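Local atomic coordinates of dipeptide Epimerase (Enterococcus faecalis V583, PDB entry 3JW7), a protein that belongs to the mandelate racemase/muconate lactonizing enzyme family of the enolase superfamily and binds a magnesium ion in a barrel domain. Residues D156-K161 with I184-D189; E215-R220 with T235-D240. All coordinates share one frame; numbering follows the deposited sequence.

Interaction 1: D156-K161 with I184-D189; sequences DTLKIK and IKLRLD. With MG (magnesium ion), chain L; TYR (tyrosine), chain J; ILE (isoleucine), chain I.
Lys161 NZ reaches Asp189 OD2 at 2.7 Å in a salt bridge, the nitrogen standing well above the carboxylate plane, 70° out of it. The same oxygen binds the magnesium ion at 2.3 Å, while OD1 accepts a bond from the metal-bound water and another from the backbone N of Asn191, so both ends of the carboxylate are held. CG of Asp189 stands anti to its backbone N (chi1 -171°), on the strand face that also carries Lys159 and Lys161. A bend at chi2 (-67°) brings the Lys161 chain over to Asp189, and its NZ also donates to O of the isoleucine. Lys159 is extended; its NZ donates to O of the tyrosine, 2.9 Å away, and pairs with Glu215 and Asp318. Strands 157-161 and 185-189 run parallel in the beta-alpha-beta unit closed by helix 166-180, part of the enolase-type barrel, and this lysine-bearing face looks into the barrel. The face turned to the helices carries Ile160, whose CB lies 3.8 Å from Leu188 CD2, the two side chains alongside each other; its CD1 also meets CD2 of Leu186 at 4.0 Å. Ile176 of the helix covers Ile160 and Leu186. Deeper in the barrel, CG2 of Thr157 sits over the centre of the Arg187 guanidinium face, 3.5 Å from CZ, while Glu212 and Asp132 pair with that arginine's nitrogens. Five backbone hydrogen bonds join the strands, from Asp156 O with Lys185 N to Ile160 O with Asp189 N.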
# COMPACT_ATOMS: atom_id res chain seq x y z
N ASP A 156 -0.92 -17.41 5.97
CA ASP A 156 -2.15 -17.76 6.68
C ASP A 156 -3.28 -16.79 6.34
O ASP A 156 -4.40 -16.91 6.83
CB ASP A 156 -1.91 -17.77 8.20
CG ASP A 156 -1.61 -16.39 8.76
OD1 ASP A 156 -1.28 -16.30 9.96
OD2 ASP A 156 -1.70 -15.39 8.01
N THR A 157 -2.97 -15.82 5.47
CA THR A 157 -3.95 -14.84 5.05
C THR A 157 -3.80 -14.57 3.57
O THR A 157 -2.73 -14.20 3.11
CB THR A 157 -3.77 -13.52 5.79
OG1 THR A 157 -3.80 -13.76 7.21
CG2 THR A 157 -4.86 -12.53 5.40
N LEU A 158 -4.89 -14.77 2.83
CA LEU A 158 -4.88 -14.55 1.39
C LEU A 158 -5.83 -13.43 1.01
O LEU A 158 -6.96 -13.36 1.50
CB LEU A 158 -5.32 -15.83 0.67
CG LEU A 158 -4.57 -17.11 1.04
CD1 LEU A 158 -5.19 -18.29 0.30
CD2 LEU A 158 -3.09 -16.97 0.71
N LYS A 159 -5.38 -12.53 0.14
CA LYS A 159 -6.20 -11.42 -0.33
C LYS A 159 -6.70 -11.83 -1.71
O LYS A 159 -5.92 -11.94 -2.65
CB LYS A 159 -5.37 -10.14 -0.41
CG LYS A 159 -6.12 -8.95 -1.00
CD LYS A 159 -5.39 -7.64 -0.73
CE LYS A 159 -5.93 -6.52 -1.59
NZ LYS A 159 -5.43 -5.17 -1.18
N ILE A 160 -8.00 -12.08 -1.81
CA ILE A 160 -8.62 -12.54 -3.05
C ILE A 160 -9.17 -11.43 -3.94
O ILE A 160 -10.06 -10.70 -3.54
CB ILE A 160 -9.79 -13.51 -2.76
CG1 ILE A 160 -9.32 -14.64 -1.85
CG2 ILE A 160 -10.37 -14.04 -4.06
CD1 ILE A 160 -10.43 -15.61 -1.44
N LYS A 161 -8.63 -11.33 -5.16
CA LYS A 161 -9.12 -10.32 -6.10
C LYS A 161 -10.34 -10.86 -6.84
O LYS A 161 -10.34 -11.99 -7.34
CB LYS A 161 -8.03 -9.95 -7.11
CG LYS A 161 -6.86 -9.17 -6.53
CD LYS A 161 -7.29 -7.78 -6.06
CE LYS A 161 -6.11 -6.98 -5.52
NZ LYS A 161 -6.53 -5.60 -5.11
N ILE A 184 -7.51 -20.69 7.26
CA ILE A 184 -6.87 -19.61 6.51
C ILE A 184 -7.80 -18.41 6.45
O ILE A 184 -8.99 -18.56 6.18
CB ILE A 184 -6.53 -20.06 5.08
CG1 ILE A 184 -5.64 -21.31 5.11
CG2 ILE A 184 -5.86 -18.92 4.32
CD1 ILE A 184 -4.32 -21.13 5.85
N LYS A 185 -7.26 -17.22 6.70
CA LYS A 185 -8.08 -16.01 6.65
C LYS A 185 -8.17 -15.55 5.21
O LYS A 185 -7.17 -15.53 4.49
CB LYS A 185 -7.46 -14.89 7.50
CG LYS A 185 -7.44 -15.18 8.98
CD LYS A 185 -7.16 -13.92 9.80
CE LYS A 185 -5.79 -13.32 9.49
NZ LYS A 185 -5.48 -12.15 10.36
N LEU A 186 -9.37 -15.18 4.78
CA LEU A 186 -9.59 -14.71 3.42
C LEU A 186 -10.23 -13.33 3.41
O LEU A 186 -11.31 -13.13 3.97
CB LEU A 186 -10.48 -15.69 2.65
CG LEU A 186 -10.03 -17.15 2.53
CD1 LEU A 186 -11.10 -17.95 1.79
CD2 LEU A 186 -8.70 -17.23 1.80
N ARG A 187 -9.56 -12.38 2.79
CA ARG A 187 -10.10 -11.04 2.67
C ARG A 187 -10.32 -10.86 1.17
O ARG A 187 -9.54 -11.37 0.36
CB ARG A 187 -9.13 -9.99 3.24
CG ARG A 187 -7.71 -10.04 2.71
CD ARG A 187 -6.79 -9.07 3.46
NE ARG A 187 -6.78 -9.29 4.91
CZ ARG A 187 -5.72 -9.12 5.69
NH1 ARG A 187 -4.56 -8.73 5.18
NH2 ARG A 187 -5.81 -9.33 6.99
N LEU A 188 -11.40 -10.17 0.80
CA LEU A 188 -11.74 -9.97 -0.61
C LEU A 188 -11.52 -8.53 -1.02
O LEU A 188 -11.60 -7.62 -0.20
CB LEU A 188 -13.21 -10.30 -0.86
CG LEU A 188 -13.77 -11.61 -0.29
CD1 LEU A 188 -15.22 -11.75 -0.74
CD2 LEU A 188 -12.94 -12.80 -0.77
N ASP A 189 -11.26 -8.32 -2.31
CA ASP A 189 -11.05 -6.98 -2.84
C ASP A 189 -11.68 -6.94 -4.23
O ASP A 189 -11.20 -7.58 -5.15
CB ASP A 189 -9.56 -6.67 -2.94
CG ASP A 189 -9.29 -5.21 -3.28
OD1 ASP A 189 -10.21 -4.53 -3.78
OD2 ASP A 189 -8.15 -4.76 -3.06
MG MG L . -7.53 -2.60 -2.51
N TYR J . -2.73 -3.22 -4.63
CA TYR J . -3.92 -2.48 -5.01
C TYR J . -5.07 -2.67 -4.02
O TYR J . -4.79 -2.80 -2.80
CB TYR J . -4.36 -2.88 -6.42
CG TYR J . -3.36 -2.57 -7.51
CD1 TYR J . -3.11 -3.49 -8.53
CD2 TYR J . -2.69 -1.34 -7.57
CE1 TYR J . -2.23 -3.20 -9.58
CE2 TYR J . -1.81 -1.04 -8.62
CZ TYR J . -1.59 -1.98 -9.62
OH TYR J . -0.74 -1.71 -10.67
OXT TYR J . -6.24 -2.68 -4.47
N ILE I . -1.56 -6.28 -3.08
CA ILE I . -1.39 -5.14 -4.02
C ILE I . -2.73 -4.53 -4.40
O ILE I . -3.74 -5.24 -4.48
CB ILE I . -0.68 -5.56 -5.33
CG1 ILE I . -1.39 -6.78 -5.92
CG2 ILE I . 0.80 -5.82 -5.07
CD1 ILE I . -1.02 -7.08 -7.37
O HOH W 1 -9.75 -1.95 -3.23

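Interaction 2: E215-R220 with T235-D240; sequences EQPVKR and TTIMAD. With MG (magnesium ion), chain L; TYR (tyrosine), chain J.
Glu215 and Met238 form a parallel bridge, their side chains alongside each other and pointing the same way, with Glu215 CG 3.4 Å from Met238 SD. Beyond CG the glutamate runs extended, which carries OE2 to the magnesium ion at 2.3 Å. There it meets Asp240, whose OD2 binds the same ion; the two carboxylates cross with their planes 43° apart, Glu215 OE2 lying 3.5 Å from Asp240 OD2. Tyrosine OXT, a water and Asp189 OD2 are the other ligands of the metal. Glu215 OE1 pairs with Lys159, and OE2 also accepts a bond from Asn262.

At Gln216 the chain leaves strand 211-215. Its N donates to Met238 O over 2.8 Å, the only backbone hydrogen bond between the two segments. The side chain then takes over: turned at chi2 (69°), it presents OE1 to the backbone N of Asp240, 2.9 Å away, in a nearly straight bond (171° at the hydrogen) lying in the carbonyl plane. NE2 donates to Val218 O at 2.9 Å and to Ser242, so the amide is gripped at both ends. Pro217 follows, with CD 4.2 Å from Ile237 CG2, an apolar touch on the outer side of the barrel, where Leu226 and Ala199 of neighbouring helices cover the proline.

Beyond this point the loop leads away toward helix 223-232. In the enolase superfamily, acidic residues at the C-terminal ends of successive barrel strands hold the metal, and Glu215 and Asp240 fit that pattern. Two carboxylate oxygens this close would repel each other; the shared magnesium ion, with Lys159 beside Glu215 and Lys264 and Lys267 beside Asp240, probably offsets that repulsion.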
# COMPACT_ATOMS: atom_id res chain seq x y z
N GLU A 215 -12.77 -5.33 0.63
CA GLU A 215 -12.19 -4.05 0.26
C GLU A 215 -12.90 -3.39 -0.92
O GLU A 215 -13.24 -4.06 -1.90
CB GLU A 215 -10.73 -4.25 -0.15
CG GLU A 215 -9.71 -3.74 0.83
CD GLU A 215 -8.29 -3.91 0.31
OE1 GLU A 215 -7.75 -5.03 0.42
OE2 GLU A 215 -7.73 -2.93 -0.22
N GLN A 216 -13.11 -2.08 -0.80
CA GLN A 216 -13.73 -1.23 -1.82
C GLN A 216 -14.65 -1.95 -2.81
O GLN A 216 -14.32 -2.10 -3.98
CB GLN A 216 -12.61 -0.53 -2.60
CG GLN A 216 -13.05 0.67 -3.43
CD GLN A 216 -13.46 1.85 -2.56
OE1 GLN A 216 -12.80 2.17 -1.58
NE2 GLN A 216 -14.55 2.50 -2.94
N PRO A 217 -15.82 -2.40 -2.34
CA PRO A 217 -16.75 -3.10 -3.23
C PRO A 217 -17.38 -2.25 -4.33
O PRO A 217 -17.72 -2.76 -5.41
CB PRO A 217 -17.79 -3.66 -2.26
CG PRO A 217 -17.80 -2.66 -1.15
CD PRO A 217 -16.32 -2.38 -0.96
N VAL A 218 -17.50 -0.95 -4.07
CA VAL A 218 -18.12 -0.02 -5.02
C VAL A 218 -17.20 1.08 -5.56
O VAL A 218 -16.08 1.27 -5.08
CB VAL A 218 -19.36 0.64 -4.39
CG1 VAL A 218 -20.30 -0.43 -3.86
CG2 VAL A 218 -18.95 1.57 -3.26
N LYS A 219 -17.70 1.81 -6.56
CA LYS A 219 -16.95 2.91 -7.17
C LYS A 219 -16.44 3.87 -6.10
O LYS A 219 -17.16 4.20 -5.15
CB LYS A 219 -17.83 3.66 -8.17
CG LYS A 219 -18.29 2.81 -9.35
CD LYS A 219 -17.12 2.29 -10.17
CE LYS A 219 -17.60 1.53 -11.40
NZ LYS A 219 -16.48 1.13 -12.31
N ARG A 220 -15.21 4.34 -6.26
CA ARG A 220 -14.61 5.24 -5.27
C ARG A 220 -15.37 6.52 -4.95
O ARG A 220 -15.35 6.97 -3.81
CB ARG A 220 -13.17 5.59 -5.69
CG ARG A 220 -13.04 6.35 -6.99
CD ARG A 220 -11.57 6.70 -7.24
NE ARG A 220 -11.39 7.68 -8.31
CZ ARG A 220 -10.24 8.26 -8.61
NH1 ARG A 220 -9.14 7.97 -7.91
NH2 ARG A 220 -10.17 9.16 -9.59
N THR A 235 -20.21 -8.10 7.85
CA THR A 235 -18.85 -8.24 7.36
C THR A 235 -18.12 -6.90 7.37
O THR A 235 -18.70 -5.86 7.07
CB THR A 235 -18.84 -8.81 5.92
OG1 THR A 235 -19.43 -10.11 5.92
CG2 THR A 235 -17.42 -8.91 5.39
N THR A 236 -16.85 -6.93 7.74
CA THR A 236 -16.04 -5.71 7.79
C THR A 236 -15.81 -5.16 6.38
O THR A 236 -15.42 -5.90 5.48
CB THR A 236 -14.69 -6.01 8.45
OG1 THR A 236 -14.92 -6.46 9.79
CG2 THR A 236 -13.80 -4.78 8.46
N ILE A 237 -16.08 -3.87 6.20
CA ILE A 237 -15.89 -3.21 4.91
C ILE A 237 -14.70 -2.24 5.00
O ILE A 237 -14.62 -1.43 5.93
CB ILE A 237 -17.16 -2.42 4.48
CG1 ILE A 237 -18.34 -3.39 4.36
CG2 ILE A 237 -16.93 -1.72 3.15
CD1 ILE A 237 -18.07 -4.57 3.44
N MET A 238 -13.78 -2.34 4.05
CA MET A 238 -12.59 -1.49 4.03
C MET A 238 -12.59 -0.54 2.84
O MET A 238 -12.94 -0.92 1.72
CB MET A 238 -11.32 -2.34 3.96
CG MET A 238 -10.02 -1.54 4.01
SD MET A 238 -8.56 -2.57 3.81
CE MET A 238 -8.53 -3.45 5.36
N ALA A 239 -12.22 0.71 3.09
CA ALA A 239 -12.14 1.68 2.02
C ALA A 239 -10.71 1.67 1.51
O ALA A 239 -9.77 1.54 2.29
CB ALA A 239 -12.50 3.07 2.52
N ASP A 240 -10.55 1.78 0.20
CA ASP A 240 -9.22 1.85 -0.39
C ASP A 240 -9.20 3.04 -1.33
O ASP A 240 -8.80 4.13 -0.94
CB ASP A 240 -8.86 0.58 -1.15
CG ASP A 240 -7.47 0.65 -1.77
OD1 ASP A 240 -6.76 1.65 -1.54
OD2 ASP A 240 -7.09 -0.29 -2.50
MG MG L . -7.53 -2.60 -2.51
N TYR J . -2.73 -3.22 -4.63
CA TYR J . -3.92 -2.48 -5.01
C TYR J . -5.07 -2.67 -4.02
O TYR J . -4.79 -2.80 -2.80
CB TYR J . -4.36 -2.88 -6.42
CG TYR J . -3.36 -2.57 -7.51
CD1 TYR J . -3.11 -3.49 -8.53
CD2 TYR J . -2.69 -1.34 -7.57
CE1 TYR J . -2.23 -3.20 -9.58
CE2 TYR J . -1.81 -1.04 -8.62
CZ TYR J . -1.59 -1.98 -9.62
OH TYR J . -0.74 -1.71 -10.67
OXT TYR J . -6.24 -2.68 -4.47
O HOH W 1 -9.75 -1.95 -3.23

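Both interactions are buried and belong to the same barrel sheet: strands 157-161, 185-189, 211-215 and 236-239 stand next to one another in that order. Leu188 O and Glu215 N, 2.7 Å apart, probably form a hydrogen bond between the two contacts, whose centres lie about 14 Å apart. Interaction 1 spans the full length of two paired strands, burying about twice the surface, and changes from apolar packing on the helix side to charged groups inside. Interaction 2 covers little more than one strand end, where a glutamine amide continues the backbone pairing. At the magnesium ion, interaction 1 gives one carboxylate and interaction 2 two, while interaction 1's two lysines bind the ligands and pair with carboxylates beside it.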